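Side-chain contact in methyltransferase (Geobacter sulfurreducens PCA, PDB 3C3P), which probably transfers a methyl group from S-adenosyl-L-methionine to an oxygen atom of a substrate, as an O-methyltransferase of the Rossmann-like class: residues Trp73-Ile78 and Asp108-Gln113. Residues are numbered along the deposited sequence; the frame is centred on the assembly and turned at random.
Sequences WFARAI and DRVELQ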
# COMPACT_ATOMS: atom_id res chain seq x y z
N TRP A 73 14.98 -3.68 3.24
CA TRP A 73 13.55 -4.07 3.16
C TRP A 73 13.18 -4.55 1.77
O TRP A 73 12.51 -5.57 1.59
CB TRP A 73 12.61 -2.93 3.59
CG TRP A 73 12.68 -2.64 5.05
CD1 TRP A 73 13.43 -1.67 5.66
CD2 TRP A 73 12.02 -3.36 6.09
NE1 TRP A 73 13.25 -1.74 7.03
CE2 TRP A 73 12.41 -2.77 7.32
CE3 TRP A 73 11.17 -4.47 6.12
CZ2 TRP A 73 11.94 -3.23 8.54
CZ3 TRP A 73 10.72 -4.93 7.33
CH2 TRP A 73 11.11 -4.31 8.54
N PHE A 74 13.65 -3.82 0.78
CA PHE A 74 13.39 -4.17 -0.62
C PHE A 74 14.08 -5.47 -1.07
O PHE A 74 13.50 -6.28 -1.82
CB PHE A 74 13.77 -3.03 -1.57
CG PHE A 74 12.89 -1.82 -1.47
CD1 PHE A 74 11.53 -1.92 -1.76
CD2 PHE A 74 13.41 -0.57 -1.20
CE1 PHE A 74 10.69 -0.82 -1.71
CE2 PHE A 74 12.57 0.55 -1.16
CZ PHE A 74 11.21 0.42 -1.42
N ALA A 75 15.33 -5.67 -0.64
CA ALA A 75 16.11 -6.85 -1.03
C ALA A 75 15.42 -8.15 -0.62
O ALA A 75 15.48 -9.16 -1.31
CB ALA A 75 17.54 -6.80 -0.45
N ARG A 76 14.77 -8.06 0.52
CA ARG A 76 14.07 -9.20 1.13
C ARG A 76 12.82 -9.58 0.37
O ARG A 76 12.33 -10.70 0.50
CB ARG A 76 13.66 -8.88 2.57
CG ARG A 76 14.81 -8.54 3.51
CD ARG A 76 14.43 -8.73 4.99
NE ARG A 76 13.87 -10.08 5.18
CZ ARG A 76 13.80 -10.76 6.32
NH1 ARG A 76 14.38 -10.32 7.43
NH2 ARG A 76 13.21 -11.95 6.31
N ALA A 77 12.33 -8.64 -0.43
CA ALA A 77 11.07 -8.77 -1.18
C ALA A 77 11.17 -9.18 -2.63
O ALA A 77 10.14 -9.39 -3.27
CB ALA A 77 10.29 -7.42 -1.09
N ILE A 78 12.38 -9.31 -3.13
CA ILE A 78 12.58 -9.63 -4.56
C ILE A 78 13.28 -10.95 -4.85
O ILE A 78 13.99 -11.52 -4.01
CB ILE A 78 13.37 -8.47 -5.29
CG1 ILE A 78 14.82 -8.41 -4.82
CG2 ILE A 78 12.68 -7.08 -5.09
CD1 ILE A 78 15.71 -7.56 -5.69
N ASP A 108 23.52 -11.02 -3.38
CA ASP A 108 23.39 -11.68 -4.71
C ASP A 108 22.37 -10.99 -5.62
O ASP A 108 22.28 -11.27 -6.82
CB ASP A 108 23.03 -13.18 -4.57
CG ASP A 108 21.66 -13.43 -3.88
OD1 ASP A 108 20.96 -12.48 -3.51
OD2 ASP A 108 21.28 -14.60 -3.72
N ARG A 109 21.60 -10.09 -5.05
CA ARG A 109 20.57 -9.39 -5.86
C ARG A 109 20.47 -7.91 -5.54
O ARG A 109 19.44 -7.26 -5.75
CB ARG A 109 19.23 -10.06 -5.66
CG ARG A 109 18.64 -9.81 -4.32
CD ARG A 109 17.60 -10.83 -4.04
NE ARG A 109 18.25 -12.12 -3.89
CZ ARG A 109 17.62 -13.27 -3.70
NH1 ARG A 109 16.29 -13.29 -3.65
NH2 ARG A 109 18.32 -14.40 -3.56
N VAL A 110 21.58 -7.40 -5.02
CA VAL A 110 21.73 -5.98 -4.69
C VAL A 110 23.05 -5.44 -5.23
O VAL A 110 24.14 -6.03 -5.03
CB VAL A 110 21.67 -5.68 -3.17
CG1 VAL A 110 21.80 -4.18 -2.91
CG2 VAL A 110 20.36 -6.18 -2.58
N GLU A 111 22.91 -4.35 -5.97
CA GLU A 111 24.04 -3.63 -6.56
C GLU A 111 24.22 -2.37 -5.73
O GLU A 111 23.32 -1.53 -5.66
CB GLU A 111 23.79 -3.27 -8.03
CG GLU A 111 24.93 -2.40 -8.61
CD GLU A 111 24.65 -1.81 -9.99
OE1 GLU A 111 23.74 -2.27 -10.72
OE2 GLU A 111 25.38 -0.86 -10.33
N LEU A 112 25.38 -2.22 -5.12
CA LEU A 112 25.67 -1.07 -4.26
C LEU A 112 26.75 -0.17 -4.84
O LEU A 112 27.83 -0.65 -5.23
CB LEU A 112 26.13 -1.56 -2.88
CG LEU A 112 25.23 -2.56 -2.15
CD1 LEU A 112 25.91 -3.14 -0.91
CD2 LEU A 112 23.96 -1.89 -1.78
N GLN A 113 26.49 1.12 -4.84
CA GLN A 113 27.44 2.10 -5.38
C GLN A 113 27.63 3.33 -4.52
O GLN A 113 26.68 3.87 -3.96
CB GLN A 113 26.98 2.63 -6.75
CG GLN A 113 26.54 1.61 -7.76
CD GLN A 113 26.57 2.18 -9.15
OE1 GLN A 113 27.50 2.92 -9.51
NE2 GLN A 113 25.60 1.81 -9.98
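Arg109 reaches across to the backbone of Ile78, where its NH1 donates a hydrogen bond to the carbonyl O of Ile78 at 2.9 Å. The oxygen lies at the edge of the guanidinium, only 4° out of its plane, although the bond is somewhat bent, with an N-H...O angle of 149°. NE and NH2 turn instead to Asp108, the preceding residue, in a side-on, two-pronged salt bridge: NE of Arg109 meets OD1 of Asp108 at 2.8 Å, and NH2 of Arg109 meets OD2 of Asp108 at 3.0 Å. Both oxygens are approached on the syn side, though the nitrogens stand clearly out of the carboxylate plane. Partners in its plane on two edges should limit rotation of the guanidinium, and the carboxylate probably balances its charge. Arginine suits this place because one flat group can serve a carboxylate and a carbonyl at once.

The aliphatic part of the same side chain supplies apolar contact. The two side chains run antiparallel, side by side, CD of Arg109 lying 3.8 Å from CG1 of Ile78. A chi1 of 69° tucks CG1 of Ile78 between N and C of its own backbone and carries this longer branch alongside the arginine. Isoleucine's branched apolar chain can line the arginine methylenes while also touching Val84. Farther along, the methyl of Ala75 meets CG2 of Val110 at 3.6 Å; the small alanine lets the helix approach the beta-branched valine, a residue well suited to a strand.

The contact thus joins helix 69-75 and the chain just beyond it to the start of strand 110-114, outermost in the Rossmann-like sheet within this chain. Helix 91-104 links the paired parallel strands 83-88 and 110-114 in a beta-alpha-beta crossover, and its Leu101 packs on both Ala75 and Val110.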